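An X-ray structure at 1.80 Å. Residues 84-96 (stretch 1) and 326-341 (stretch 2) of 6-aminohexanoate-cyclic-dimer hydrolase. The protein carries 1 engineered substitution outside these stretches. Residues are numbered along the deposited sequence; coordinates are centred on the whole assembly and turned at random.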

ATOM      1  N   THR A  84       8.602  -5.936 -14.851  1.00 37.05           N
ATOM      2  CA  THR A  84       7.739  -7.058 -15.212  1.00 36.81           C
ATOM      3  C   THR A  84       6.267  -6.905 -14.848  1.00 36.44           C
ATOM      4  O   THR A  84       5.394  -7.424 -15.551  1.00 34.18           O
ATOM      5  CB  THR A  84       8.235  -8.367 -14.556  1.00 39.47           C
ATOM      6  OG1 THR A  84       8.050  -8.287 -13.137  1.00 39.57           O
ATOM      7  CG2 THR A  84       9.715  -8.593 -14.854  1.00 33.76           C
ATOM      8  N   SER A  85       5.989  -6.194 -13.757  1.00 36.35           N
ATOM      9  CA  SER A  85       4.614  -6.028 -13.295  1.00 33.84           C
ATOM     10  C   SER A  85       4.078  -7.428 -13.019  1.00 34.51           C
ATOM     11  O   SER A  85       2.868  -7.658 -13.004  1.00 34.96           O
ATOM     12  CB  SER A  85       3.754  -5.350 -14.362  1.00 39.36           C
ATOM     13  OG  SER A  85       4.127  -3.996 -14.528  1.00 38.61           O
ATOM     14  N   SER A  86       5.008  -8.354 -12.805  1.00 32.45           N
ATOM     15  CA  SER A  86       4.702  -9.755 -12.542  1.00 34.79           C
ATOM     16  C   SER A  86       3.894 -10.438 -13.635  1.00 33.16           C
ATOM     17  O   SER A  86       3.061 -11.308 -13.367  1.00 33.48           O
ATOM     18  CB  SER A  86       4.013  -9.911 -11.186  1.00 33.22           C
ATOM     19  OG  SER A  86       4.967  -9.763 -10.147  1.00 31.99           O
ATOM     20  N   ILE A  87       4.146 -10.031 -14.873  1.00 36.07           N
ATOM     21  CA  ILE A  87       3.488 -10.635 -16.026  1.00 36.73           C
ATOM     22  C   ILE A  87       4.513 -11.610 -16.605  1.00 38.47           C
ATOM     23  O   ILE A  87       5.629 -11.216 -16.937  1.00 35.83           O
ATOM     24  CB  ILE A  87       3.126  -9.587 -17.100  1.00 35.88           C
ATOM     25  CG1 ILE A  87       2.172  -8.545 -16.511  1.00 37.74           C
ATOM     26  CG2 ILE A  87       2.473 -10.277 -18.292  1.00 35.32           C
ATOM     27  CD1 ILE A  87       1.801  -7.425 -17.474  1.00 32.48           C
ATOM     28  N   LYS A  88       4.142 -12.884 -16.699  1.00 40.21           N
ATOM     29  CA  LYS A  88       5.046 -13.902 -17.226  1.00 42.56           C
ATOM     30  C   LYS A  88       5.635 -13.453 -18.561  1.00 40.59           C
ATOM     31  O   LYS A  88       6.854 -13.382 -18.719  1.00 40.17           O
ATOM     32  CB  LYS A  88       4.295 -15.226 -17.399  1.00 46.32           C
ATOM     33  CG  LYS A  88       5.160 -16.395 -17.841  1.00 57.80           C
ATOM     34  CD  LYS A  88       4.341 -17.678 -17.905  1.00 66.39           C
ATOM     35  CE  LYS A  88       5.181 -18.862 -18.363  1.00 72.45           C
ATOM     36  NZ  LYS A  88       5.694 -18.680 -19.748  1.00 75.48           N
ATOM     37  N   GLY A  89       4.762 -13.133 -19.510  1.00 42.09           N
ATOM     38  CA  GLY A  89       5.210 -12.692 -20.819  1.00 43.16           C
ATOM     39  C   GLY A  89       6.168 -11.515 -20.788  1.00 43.69           C
ATOM     40  O   GLY A  89       6.979 -11.350 -21.699  1.00 43.26           O
ATOM     41  N   MET A  90       6.082 -10.688 -19.749  1.00 42.96           N
ATOM     42  CA  MET A  90       6.963  -9.529 -19.633  1.00 41.10           C
ATOM     43  C   MET A  90       8.293  -9.878 -18.978  1.00 42.04           C
ATOM     44  O   MET A  90       9.328  -9.315 -19.324  1.00 41.19           O
ATOM     45  CB  MET A  90       6.287  -8.412 -18.832  1.00 43.23           C
ATOM     46  CG  MET A  90       5.109  -7.757 -19.533  1.00 40.06           C
ATOM     47  SD  MET A  90       5.566  -6.999 -21.108  1.00 45.63           S
ATOM     48  CE  MET A  90       6.601  -5.674 -20.544  1.00 37.78           C
ATOM     49  N   LYS A  91       8.267 -10.805 -18.027  1.00 42.12           N
ATOM     50  CA  LYS A  91       9.490 -11.200 -17.343  1.00 43.04           C
ATOM     51  C   LYS A  91      10.469 -11.832 -18.332  1.00 45.51           C
ATOM     52  O   LYS A  91      11.672 -11.570 -18.295  1.00 44.07           O
ATOM     53  CB  LYS A  91       9.176 -12.192 -16.222  1.00 37.89           C
ATOM     54  CG  LYS A  91      10.405 -12.613 -15.440  1.00 39.34           C
ATOM     55  CD  LYS A  91      10.082 -13.626 -14.357  1.00 35.81           C
ATOM     56  CE  LYS A  91      11.345 -13.984 -13.592  1.00 41.62           C
ATOM     57  NZ  LYS A  91      11.107 -15.005 -12.545  1.00 48.67           N
ATOM     58  N   GLU A  92       9.937 -12.662 -19.218  1.00 46.41           N
ATOM     59  CA  GLU A  92      10.743 -13.345 -20.218  1.00 48.95           C
ATOM     60  C   GLU A  92      11.330 -12.379 -21.246  1.00 49.84           C
ATOM     61  O   GLU A  92      12.450 -12.574 -21.723  1.00 49.91           O
ATOM     62  CB  GLU A  92       9.890 -14.401 -20.922  1.00 51.21           C
ATOM     63  CG  GLU A  92       9.402 -15.498 -19.995  1.00 55.10           C
ATOM     64  CD  GLU A  92       8.346 -16.379 -20.631  1.00 64.15           C
ATOM     65  OE1 GLU A  92       7.975 -17.399 -20.011  1.00 67.10           O
ATOM     66  OE2 GLU A  92       7.881 -16.049 -21.746  1.00 68.05           O
ATOM     67  N   SER A  93      10.575 -11.333 -21.570  1.00 48.25           N
ATOM     68  CA  SER A  93      11.008 -10.342 -22.552  1.00 48.17           C
ATOM     69  C   SER A  93      12.247  -9.574 -22.110  1.00 47.17           C
ATOM     70  O   SER A  93      12.959  -9.005 -22.941  1.00 47.79           O
ATOM     71  CB  SER A  93       9.886  -9.340 -22.825  1.00 48.99           C
ATOM     72  OG  SER A  93       9.794  -8.395 -21.773  1.00 52.62           O
ATOM     73  N   GLY A  94      12.499  -9.548 -20.806  1.00 44.44           N
ATOM     74  CA  GLY A  94      13.651  -8.826 -20.296  1.00 43.05           C
ATOM     75  C   GLY A  94      13.495  -7.324 -20.452  1.00 45.11           C
ATOM     76  O   GLY A  94      14.467  -6.575 -20.359  1.00 45.66           O
ATOM     77  N   TYR A  95      12.264  -6.880 -20.691  1.00 46.74           N
ATOM     78  CA  TYR A  95      11.972  -5.460 -20.861  1.00 45.30           C
ATOM     79  C   TYR A  95      12.529  -4.604 -19.727  1.00 45.93           C
ATOM     80  O   TYR A  95      12.499  -5.000 -18.562  1.00 47.19           O
ATOM     81  CB  TYR A  95      10.456  -5.240 -20.959  1.00 46.06           C
ATOM     82  CG  TYR A  95      10.042  -3.783 -20.911  1.00 45.59           C
ATOM     83  CD1 TYR A  95      10.380  -2.907 -21.941  1.00 46.43           C
ATOM     84  CD2 TYR A  95       9.346  -3.270 -19.814  1.00 46.75           C
ATOM     85  CE1 TYR A  95      10.040  -1.559 -21.881  1.00 49.75           C
ATOM     86  CE2 TYR A  95       9.001  -1.920 -19.743  1.00 47.67           C
ATOM     87  CZ  TYR A  95       9.354  -1.071 -20.779  1.00 49.92           C
ATOM     88  OH  TYR A  95       9.040   0.270 -20.713  1.00 50.03           O
ATOM     89  N   ARG A  96      13.040  -3.430 -20.081  1.00 43.60           N
ATOM     90  CA  ARG A  96      13.577  -2.488 -19.104  1.00 45.06           C
ATOM     91  C   ARG A  96      12.972  -1.112 -19.378  1.00 44.80           C
ATOM     92  O   ARG A  96      12.852  -0.703 -20.532  1.00 44.64           O
ATOM     93  CB  ARG A  96      15.103  -2.417 -19.201  1.00 43.19           C
ATOM     94  CG  ARG A  96      15.817  -3.664 -18.697  1.00 44.84           C
ATOM     95  CD  ARG A  96      17.308  -3.620 -19.000  1.00 44.80           C
ATOM     96  NE  ARG A  96      17.996  -4.817 -18.523  1.00 42.25           N
ATOM     97  CZ  ARG A  96      18.474  -4.970 -17.292  1.00 43.06           C
ATOM     98  NH1 ARG A  96      18.349  -3.997 -16.403  1.00 43.85           N
ATOM     99  NH2 ARG A  96      19.069  -6.102 -16.949  1.00 44.61           N
ATOM    100  N   ARG A 326      -1.141  -2.306 -23.046  1.00 38.43           N
ATOM    101  CA  ARG A 326      -0.041  -1.363 -22.872  1.00 35.46           C
ATOM    102  C   ARG A 326       1.304  -2.064 -22.721  1.00 37.91           C
ATOM    103  O   ARG A 326       2.318  -1.617 -23.265  1.00 36.41           O
ATOM    104  CB  ARG A 326      -0.288  -0.473 -21.648  1.00 30.46           C
ATOM    105  CG  ARG A 326       0.704   0.676 -21.529  1.00 31.58           C
ATOM    106  CD  ARG A 326       0.488   1.512 -20.267  1.00 35.87           C
ATOM    107  NE  ARG A 326       0.888   0.803 -19.057  1.00 37.28           N
ATOM    108  CZ  ARG A 326       2.141   0.602 -18.673  1.00 38.93           C
ATOM    109  NH1 ARG A 326       3.147   1.054 -19.397  1.00 36.00           N
ATOM    110  NH2 ARG A 326       2.378  -0.059 -17.555  1.00 38.69           N
ATOM    111  N   ASN A 327       1.321  -3.151 -21.960  1.00 35.42           N
ATOM    112  CA  ASN A 327       2.557  -3.890 -21.760  1.00 37.47           C
ATOM    113  C   ASN A 327       2.981  -4.572 -23.059  1.00 37.78           C
ATOM    114  O   ASN A 327       4.167  -4.672 -23.357  1.00 39.23           O
ATOM    115  CB  ASN A 327       2.391  -4.900 -20.619  1.00 31.54           C
ATOM    116  CG  ASN A 327       2.701  -4.290 -19.264  1.00 30.38           C
ATOM    117  OD1 ASN A 327       3.865  -4.122 -18.901  1.00 32.11           O
ATOM    118  ND2 ASN A 327       1.660  -3.937 -18.518  1.00 33.12           N
ATOM    119  N   GLY A 328       2.003  -5.017 -23.838  1.00 40.33           N
ATOM    120  CA  GLY A 328       2.312  -5.650 -25.105  1.00 41.58           C
ATOM    121  C   GLY A 328       3.065  -4.673 -25.989  1.00 44.84           C
ATOM    122  O   GLY A 328       4.063  -5.028 -26.618  1.00 44.56           O
ATOM    123  N   GLU A 329       2.591  -3.431 -26.029  1.00 43.21           N
ATOM    124  CA  GLU A 329       3.232  -2.402 -26.839  1.00 44.36           C
ATOM    125  C   GLU A 329       4.658  -2.132 -26.386  1.00 44.14           C
ATOM    126  O   GLU A 329       5.527  -1.835 -27.204  1.00 46.71           O
ATOM    127  CB  GLU A 329       2.436  -1.099 -26.788  1.00 46.28           C
ATOM    128  CG  GLU A 329       1.055  -1.183 -27.403  1.00 57.76           C
ATOM    129  CD  GLU A 329       0.367   0.167 -27.443  1.00 70.22           C
ATOM    130  OE1 GLU A 329       0.914   1.088 -28.084  1.00 74.36           O
ATOM    131  OE2 GLU A 329      -0.714   0.310 -26.829  1.00 76.09           O
ATOM    132  N   LEU A 330       4.897  -2.234 -25.084  1.00 42.64           N
ATOM    133  CA  LEU A 330       6.229  -1.994 -24.536  1.00 43.29           C
ATOM    134  C   LEU A 330       7.281  -2.926 -25.123  1.00 45.42           C
ATOM    135  O   LEU A 330       8.431  -2.533 -25.307  1.00 47.60           O
ATOM    136  CB  LEU A 330       6.221  -2.151 -23.016  1.00 42.62           C
ATOM    137  CG  LEU A 330       5.474  -1.090 -22.211  1.00 42.02           C
ATOM    138  CD1 LEU A 330       5.572  -1.421 -20.733  1.00 43.67           C
ATOM    139  CD2 LEU A 330       6.073   0.279 -22.485  1.00 41.40           C
ATOM    140  N   ILE A 331       6.892  -4.162 -25.413  1.00 46.07           N
ATOM    141  CA  ILE A 331       7.835  -5.123 -25.966  1.00 48.91           C
ATOM    142  C   ILE A 331       7.718  -5.275 -27.480  1.00 50.71           C
ATOM    143  O   ILE A 331       8.573  -5.894 -28.112  1.00 52.89           O
ATOM    144  CB  ILE A 331       7.669  -6.499 -25.303  1.00 46.09           C
ATOM    145  CG1 ILE A 331       6.243  -7.008 -25.503  1.00 48.95           C
ATOM    146  CG2 ILE A 331       8.007  -6.396 -23.826  1.00 46.78           C
ATOM    147  CD1 ILE A 331       6.039  -8.436 -25.046  1.00 51.39           C
ATOM    148  N   GLY A 332       6.657  -4.721 -28.056  1.00 50.72           N
ATOM    149  CA  GLY A 332       6.484  -4.793 -29.496  1.00 52.30           C
ATOM    150  C   GLY A 332       5.597  -5.897 -30.035  1.00 52.42           C
ATOM    151  O   GLY A 332       5.520  -6.086 -31.248  1.00 53.36           O
ATOM    152  N   ARG A 333       4.929  -6.632 -29.153  1.00 51.62           N
ATOM    153  CA  ARG A 333       4.047  -7.707 -29.594  1.00 51.04           C
ATOM    154  C   ARG A 333       2.864  -7.853 -28.653  1.00 52.33           C
ATOM    155  O   ARG A 333       2.996  -7.662 -27.444  1.00 52.67           O
ATOM    156  CB  ARG A 333       4.803  -9.039 -29.652  1.00 50.65           C
ATOM    157  CG  ARG A 333       5.123  -9.629 -28.289  1.00 52.22           C
ATOM    158  CD  ARG A 333       5.865 -10.953 -28.404  1.00 56.03           C
ATOM    159  NE  ARG A 333       6.099 -11.558 -27.096  1.00 53.71           N
ATOM    160  CZ  ARG A 333       5.145 -12.072 -26.327  1.00 51.38           C
ATOM    161  NH1 ARG A 333       3.882 -12.065 -26.733  1.00 48.48           N
ATOM    162  NH2 ARG A 333       5.452 -12.588 -25.146  1.00 50.71           N
ATOM    163  N   PRO A 334       1.687  -8.194 -29.197  1.00 52.66           N
ATOM    164  CA  PRO A 334       0.491  -8.363 -28.366  1.00 51.53           C
ATOM    165  C   PRO A 334       0.709  -9.502 -27.379  1.00 52.14           C
ATOM    166  O   PRO A 334       1.448 -10.445 -27.666  1.00 53.69           O
ATOM    167  CB  PRO A 334      -0.602  -8.696 -29.384  1.00 49.59           C
ATOM    168  CG  PRO A 334      -0.084  -8.108 -30.672  1.00 54.67           C
ATOM    169  CD  PRO A 334       1.380  -8.424 -30.618  1.00 51.63           C
ATOM    170  N   LEU A 335       0.081  -9.410 -26.211  1.00 49.26           N
ATOM    171  CA  LEU A 335       0.206 -10.458 -25.210  1.00 45.72           C
ATOM    172  C   LEU A 335      -0.953 -11.420 -25.415  1.00 44.36           C
ATOM    173  O   LEU A 335      -2.048 -11.010 -25.802  1.00 44.84           O
ATOM    174  CB  LEU A 335       0.164  -9.865 -23.797  1.00 43.16           C
ATOM    175  CG  LEU A 335       1.321  -8.932 -23.427  1.00 43.27           C
ATOM    176  CD1 LEU A 335       1.149  -8.439 -21.999  1.00 47.41           C
ATOM    177  CD2 LEU A 335       2.644  -9.668 -23.574  1.00 45.88           C
ATOM    178  N   THR A 336      -0.707 -12.701 -25.169  1.00 45.36           N
ATOM    179  CA  THR A 336      -1.736 -13.715 -25.344  1.00 47.64           C
ATOM    180  C   THR A 336      -2.075 -14.396 -24.030  1.00 48.50           C
ATOM    181  O   THR A 336      -1.423 -14.171 -23.011  1.00 48.83           O
ATOM    182  CB  THR A 336      -1.284 -14.800 -26.331  1.00 50.34           C
ATOM    183  OG1 THR A 336      -0.248 -15.588 -25.729  1.00 52.49           O
ATOM    184  CG2 THR A 336      -0.750 -14.166 -27.606  1.00 51.19           C
ATOM    185  N   GLU A 337      -3.094 -15.245 -24.074  1.00 49.92           N
ATOM    186  CA  GLU A 337      -3.545 -15.977 -22.904  1.00 52.13           C
ATOM    187  C   GLU A 337      -2.415 -16.787 -22.279  1.00 51.84           C
ATOM    188  O   GLU A 337      -2.565 -17.327 -21.184  1.00 50.74           O
ATOM    189  CB  GLU A 337      -4.700 -16.902 -23.293  1.00 55.99           C
ATOM    190  CG  GLU A 337      -5.323 -17.658 -22.133  1.00 61.08           C
ATOM    191  CD  GLU A 337      -6.563 -18.425 -22.543  1.00 64.52           C
ATOM    192  OE1 GLU A 337      -7.210 -19.028 -21.661  1.00 69.85           O
ATOM    193  OE2 GLU A 337      -6.894 -18.422 -23.747  1.00 66.47           O
ATOM    194  N   ASP A 338      -1.281 -16.856 -22.968  1.00 51.72           N
ATOM    195  CA  ASP A 338      -0.135 -17.612 -22.474  1.00 51.76           C
ATOM    196  C   ASP A 338       0.907 -16.729 -21.796  1.00 50.51           C
ATOM    197  O   ASP A 338       1.867 -17.228 -21.204  1.00 51.13           O
ATOM    198  CB  ASP A 338       0.522 -18.380 -23.627  1.00 55.58           C
ATOM    199  CG  ASP A 338      -0.443 -19.329 -24.320  1.00 62.85           C
ATOM    200  OD1 ASP A 338      -1.042 -20.181 -23.627  1.00 64.10           O
ATOM    201  OD2 ASP A 338      -0.600 -19.221 -25.558  1.00 63.75           O
ATOM    202  N   ASP A 339       0.713 -15.416 -21.878  1.00 47.40           N
ATOM    203  CA  ASP A 339       1.649 -14.467 -21.285  1.00 43.23           C
ATOM    204  C   ASP A 339       1.236 -14.005 -19.887  1.00 39.87           C
ATOM    205  O   ASP A 339       2.065 -13.528 -19.116  1.00 38.83           O
ATOM    206  CB  ASP A 339       1.789 -13.244 -22.193  1.00 45.21           C
ATOM    207  CG  ASP A 339       2.363 -13.592 -23.551  1.00 45.52           C
ATOM    208  OD1 ASP A 339       3.501 -14.100 -23.593  1.00 45.37           O
ATOM    209  OD2 ASP A 339       1.678 -13.358 -24.569  1.00 45.75           O
ATOM    210  N   VAL A 340      -0.044 -14.153 -19.569  1.00 38.83           N
ATOM    211  CA  VAL A 340      -0.563 -13.724 -18.275  1.00 39.46           C
ATOM    212  C   VAL A 340      -1.254 -14.866 -17.532  1.00 41.57           C
ATOM    213  O   VAL A 340      -1.361 -15.978 -18.050  1.00 40.93           O
ATOM    214  CB  VAL A 340      -1.568 -12.565 -18.456  1.00 33.44           C
ATOM    215  CG1 VAL A 340      -0.920 -11.436 -19.249  1.00 38.86           C
ATOM    216  CG2 VAL A 340      -2.810 -13.055 -19.168  1.00 35.63           C
ATOM    217  N   GLU A 341      -1.715 -14.584 -16.314  1.00 39.14           N
ATOM    218  CA  GLU A 341      -2.409 -15.577 -15.506  1.00 39.32           C
ATOM    219  C   GLU A 341      -3.847 -15.688 -16.008  1.00 40.19           C
ATOM    220  O   GLU A 341      -4.377 -14.738 -16.579  1.00 40.78           O
ATOM    221  CB  GLU A 341      -2.369 -15.168 -14.028  1.00 34.15           C
ATOM    222  CG  GLU A 341      -0.956 -15.182 -13.446  1.00 35.26           C
ATOM    223  CD  GLU A 341      -0.910 -14.861 -11.961  1.00 36.09           C
ATOM    224  OE1 GLU A 341      -1.984 -14.812 -11.326  1.00 39.15           O
ATOM    225  OE2 GLU A 341       0.206 -14.666 -11.432  1.00 37.17           O
TER
HETATM  226  O   HOH W   1       1.909  -2.668 -15.862  1.00 44.70           O
HETATM  227  O   HOH W   2       6.125  -4.336 -16.783  1.00 53.98           O
HETATM  228  O   HOH W   3       2.295 -13.939 -12.977  1.00 34.85           O
HETATM  229  O   HOH W   4       7.877 -12.445 -24.010  1.00 45.06           O

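Read from its N-terminal end, stretch 1 first meets its partner through water. Ser85 OG and Asn327 OD1 lie 4.4 Å apart, too far for a direct bond, and two waters fill the gap: one sits 2.9 Å from Ser85 OG and 3.0 Å from Asn327 ND2, the other 3.0 Å from Ser85 OG and 3.1 Å from Asn327 OD1. A third water donates to both Ser86 O and Glu341 OE2.

Ile87, the N-cap residue, brings in the apolar part. Its CB bond points sideways, yet CG2 reaches Val340 CG1 at 3.7 Å and Leu335 CD1 at 4.3 Å. Lys88 stays at the exposed margin, its NZ held 2.6 Å from Glu92 OE1 in a salt bridge within stretch 1.

Gly89 is the tightest point. Its N, free in the first turn of the helix, donates to Asp339 O at 2.8 Å with a nearly straight N-H...O angle of 172°, the one direct hydrogen bond between the stretches. The backbones come so close, Gly89 CA to Asp339 CA 4.0 Å, that a CB here would lie 2.4 Å from Asp339 CB; this spot requires glycine. Asp339 is itself braced, by a salt bridge from Arg333 NH2 to its OD1 (2.9 Å) and by Thr336 N donating to its OD2 (2.5 Å). Arg333 NH2 also donates to a water that in turn donates to Gly89 O.

One residue on, Met90 leaves its backbone sideways, but its m, m, m side chain brings its end close to the other helix, placing CE 3.6 Å from Ile331 CG2 and SD 3.5 Å from Asn327 O. Ser93 OG turns back to Met90 O (2.7 Å) and accepts from Tyr95 N (3.1 Å), while packing 3.4 Å from Ile331 CG2. After Gly94 turns the chain with positive phi, Tyr95 closes the contact: Leu330 CB sits over one ring face, 4.1 Å from the ring centroid.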